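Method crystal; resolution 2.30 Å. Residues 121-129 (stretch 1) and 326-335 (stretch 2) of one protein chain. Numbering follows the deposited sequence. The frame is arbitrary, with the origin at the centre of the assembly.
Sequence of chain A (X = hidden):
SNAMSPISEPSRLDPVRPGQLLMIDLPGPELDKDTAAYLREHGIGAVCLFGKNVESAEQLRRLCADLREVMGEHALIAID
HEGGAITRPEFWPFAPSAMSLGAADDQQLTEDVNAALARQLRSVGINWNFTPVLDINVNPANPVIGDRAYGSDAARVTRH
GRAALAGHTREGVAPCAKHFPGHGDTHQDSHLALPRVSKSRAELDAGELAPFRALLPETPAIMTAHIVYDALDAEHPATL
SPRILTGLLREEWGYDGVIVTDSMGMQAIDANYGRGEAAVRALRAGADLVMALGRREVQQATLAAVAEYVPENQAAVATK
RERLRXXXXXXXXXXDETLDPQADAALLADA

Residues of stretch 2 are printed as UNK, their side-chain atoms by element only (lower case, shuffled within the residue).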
# COMPACT_ATOMS: atom_id res chain seq x y z
N LEU A 121 15.83 7.76 0.88
CA LEU A 121 15.35 6.39 1.04
C LEU A 121 16.24 5.41 0.27
O LEU A 121 16.66 4.39 0.79
CB LEU A 121 13.89 6.25 0.60
CG LEU A 121 12.83 7.02 1.39
CD1 LEU A 121 11.42 6.67 0.90
CD2 LEU A 121 12.94 6.76 2.89
N ARG A 122 16.52 5.75 -0.99
CA ARG A 122 17.40 4.98 -1.84
C ARG A 122 18.79 4.78 -1.20
O ARG A 122 19.34 3.68 -1.25
CB ARG A 122 17.48 5.62 -3.23
CG ARG A 122 18.23 4.82 -4.30
CD ARG A 122 17.36 3.72 -4.93
NE ARG A 122 16.75 2.85 -3.92
CZ ARG A 122 17.33 1.76 -3.41
NH1 ARG A 122 16.70 1.07 -2.47
NH2 ARG A 122 18.52 1.35 -3.82
N SER A 123 19.34 5.82 -0.57
CA SER A 123 20.66 5.65 0.05
C SER A 123 20.68 4.72 1.27
O SER A 123 21.72 4.16 1.59
CB SER A 123 21.36 6.99 0.34
OG SER A 123 20.96 7.52 1.59
N VAL A 124 19.53 4.51 1.93
CA VAL A 124 19.50 3.55 3.05
C VAL A 124 19.01 2.16 2.65
O VAL A 124 19.12 1.23 3.44
CB VAL A 124 18.75 4.09 4.31
CG1 VAL A 124 19.42 5.38 4.82
CG2 VAL A 124 17.27 4.32 4.04
N GLY A 125 18.48 2.02 1.44
CA GLY A 125 18.13 0.73 0.87
C GLY A 125 16.65 0.42 0.90
O GLY A 125 16.25 -0.76 0.96
N ILE A 126 15.84 1.48 0.88
CA ILE A 126 14.39 1.36 0.83
C ILE A 126 13.94 1.56 -0.61
O ILE A 126 14.42 2.48 -1.28
CB ILE A 126 13.72 2.39 1.77
CG1 ILE A 126 13.85 1.93 3.23
CG2 ILE A 126 12.23 2.57 1.43
CD1 ILE A 126 13.78 3.06 4.28
N ASN A 127 13.02 0.72 -1.09
CA ASN A 127 12.57 0.82 -2.47
C ASN A 127 11.07 1.07 -2.64
O ASN A 127 10.54 0.99 -3.75
CB ASN A 127 13.06 -0.39 -3.30
CG ASN A 127 12.50 -1.74 -2.79
OD1 ASN A 127 11.91 -1.82 -1.71
ND2 ASN A 127 12.69 -2.78 -3.58
N TRP A 128 10.38 1.38 -1.54
CA TRP A 128 8.95 1.60 -1.57
C TRP A 128 8.55 2.60 -0.49
O TRP A 128 8.89 2.42 0.68
CB TRP A 128 8.23 0.26 -1.41
CG TRP A 128 6.73 0.27 -1.25
CD1 TRP A 128 5.97 1.16 -0.51
CD2 TRP A 128 5.80 -0.71 -1.75
NE1 TRP A 128 4.63 0.79 -0.55
CE2 TRP A 128 4.51 -0.35 -1.31
CE3 TRP A 128 5.94 -1.86 -2.53
CZ2 TRP A 128 3.36 -1.08 -1.65
CZ3 TRP A 128 4.79 -2.59 -2.85
CH2 TRP A 128 3.53 -2.19 -2.42
N ASN A 129 7.84 3.65 -0.88
CA ASN A 129 7.31 4.65 0.05
C ASN A 129 5.80 4.78 -0.13
O ASN A 129 5.31 4.86 -1.27
CB ASN A 129 7.99 6.01 -0.18
CG ASN A 129 7.71 7.00 0.94
OD1 ASN A 129 7.25 6.62 2.02
ND2 ASN A 129 7.99 8.28 0.68
N UNK A 326 8.04 -7.81 -10.63
CA UNK A 326 8.29 -6.81 -11.65
C UNK A 326 8.59 -5.46 -11.01
O UNK A 326 9.48 -4.74 -11.47
c UNK A 326 7.13 -6.70 -12.64
N UNK A 327 7.87 -5.15 -9.92
CA UNK A 327 8.10 -3.93 -9.15
C UNK A 327 9.51 -3.88 -8.56
O UNK A 327 10.22 -2.88 -8.71
c UNK A 327 6.46 -1.36 -8.22
c UNK A 327 6.16 -2.50 -6.04
c UNK A 327 7.02 -2.45 -7.30
c UNK A 327 7.07 -3.79 -8.03
N UNK A 328 9.91 -4.94 -7.87
CA UNK A 328 11.27 -5.04 -7.36
C UNK A 328 12.37 -5.01 -8.45
O UNK A 328 13.47 -4.53 -8.17
c UNK A 328 11.43 -6.26 -6.47
N UNK A 329 12.10 -5.54 -9.66
CA UNK A 329 13.10 -5.48 -10.76
C UNK A 329 13.28 -4.02 -11.22
O UNK A 329 14.38 -3.57 -11.51
c UNK A 329 13.17 -8.52 -13.36
c UNK A 329 10.90 -9.60 -13.22
c UNK A 329 13.52 -7.63 -12.11
n UNK A 329 11.72 -8.62 -13.63
c UNK A 329 12.71 -6.35 -11.97
n UNK A 329 9.63 -9.54 -13.57
n UNK A 329 11.34 -10.62 -12.48
N UNK A 330 12.17 -3.31 -11.27
CA UNK A 330 12.17 -1.93 -11.72
C UNK A 330 12.80 -1.03 -10.65
O UNK A 330 13.54 -0.13 -10.96
n UNK A 330 9.06 1.55 -13.46
c UNK A 330 10.62 -0.15 -12.67
n UNK A 330 7.92 3.47 -14.00
c UNK A 330 9.18 0.19 -12.95
c UNK A 330 10.73 -1.51 -12.04
n UNK A 330 6.79 1.69 -13.07
c UNK A 330 7.92 2.24 -13.51
N UNK A 331 12.52 -1.34 -9.38
CA UNK A 331 12.96 -0.55 -8.25
C UNK A 331 13.71 -1.44 -7.25
O UNK A 331 13.22 -1.72 -6.15
c UNK A 331 8.83 1.54 -9.58
c UNK A 331 11.46 2.20 -8.95
c UNK A 331 9.39 2.73 -10.08
c UNK A 331 10.70 3.07 -9.76
c UNK A 331 9.61 0.67 -8.79
c UNK A 331 11.75 0.10 -7.57
c UNK A 331 10.93 1.00 -8.46
N UNK A 332 14.91 -1.91 -7.62
CA UNK A 332 15.64 -2.80 -6.73
C UNK A 332 16.02 -2.14 -5.39
O UNK A 332 16.39 -0.96 -5.35
c UNK A 332 15.73 -1.44 -8.76
c UNK A 332 16.90 -3.16 -7.53
c UNK A 332 17.07 -2.08 -8.53
N UNK A 333 15.91 -2.91 -4.31
CA UNK A 333 16.25 -2.41 -2.99
C UNK A 333 17.74 -2.13 -2.80
O UNK A 333 18.10 -1.08 -2.29
c UNK A 333 15.75 -3.35 -1.91
N UNK A 334 18.60 -3.06 -3.20
CA UNK A 334 20.02 -2.92 -2.90
C UNK A 334 20.50 -1.45 -3.05
O UNK A 334 20.43 -0.87 -4.14
c UNK A 334 22.32 -4.02 -3.28
c UNK A 334 23.07 -5.15 -3.95
n UNK A 334 24.39 -4.99 -4.09
o UNK A 334 22.49 -6.17 -4.33
c UNK A 334 20.86 -3.91 -3.73
N UNK A 335 20.97 -0.88 -1.93
CA UNK A 335 21.35 0.53 -1.80
C UNK A 335 22.49 0.93 -2.73
O UNK A 335 23.65 0.63 -2.46
c UNK A 335 21.74 0.82 -0.35

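Position 326 carries one side-chain carbon on a helical backbone (phi/psi -63/-39), out of reach of stretch 1; a lone CB identifies Ala326. Position 327 has four carbons forked at the second, with its CA-to-CB bond directed toward stretch 1. One branch end lies 3.5 Å from Trp128 CZ3. The fork one carbon beyond CB excludes isoleucine, so this is Leu327, and the atom touching Trp128 CZ3 is its CD2.

Position 328 again has a single carbon, set sideways, 4.7 Å from Asn127 ND2: Ala328. At 329 and at 330, three carbons lead to a nitrogen and then to a carbon bearing two more nitrogens, the pattern of a guanidinium. These are Arg329 and Arg330, both exposed and beyond reach of stretch 1; the second is extended, with its first three chi angles all t.

Position 331 has one carbon followed by a ring of six carbons with no heteroatom or substituent, hence Phe331. Its backbone, at -126/70, is the first to leave helical geometry. The ring leads away from stretch 1, while its backbone O accepts a 2.8 Å hydrogen bond from Asn127 ND2. At 332, three carbons close onto the backbone N: Pro332, whose CA-to-CB bond points away but whose backbone O sits over one face of the Arg122 guanidinium, 3.5 Å from Arg122 CZ.

Position 333 has one carbon, 3.5 Å from Asn127 ND2, and is Ala333. Position 334 has three carbons, the third carrying one oxygen and one nitrogen: Gln334, its CA-to-CB bond pointing away from stretch 1 and its chi1 and chi2 both t. Position 335 has a single carbon, 3.8 Å from Gly125 CA and 3.9 Å from Ser123 O: Ala335.

The contact rests largely on stretch 1 side chains reading stretch 2 carbonyls. Arg122 starts sideways, but its end approaches the loop edge-on: Arg122 NH1 donates to Ala333 O at 2.6 Å, and Arg122 NH2 donates to Ala333 O and to Gln334 O, each at 2.9 Å. Arg122 NH1 also donates to Ile126 O at 2.9 Å, tying the guanidinium to its own stretch. Asn127 supplies the remaining cross-stretch hydrogen bond. Gly125, the first residue after the helix to leave helical angles (phi 103°), lies where the two stretches run close, its CA 4.2 Å from Ala335 CA; an ideal CB there would lie 3.7 Å from Ala335 CB and would be jammed against the preceding carbonyl. The Trp128–Leu327 apolar contact extends the interface to the helix, and 415 Å² is buried in total.

Stretch 2, residues 326-335: ALARRFPAQA
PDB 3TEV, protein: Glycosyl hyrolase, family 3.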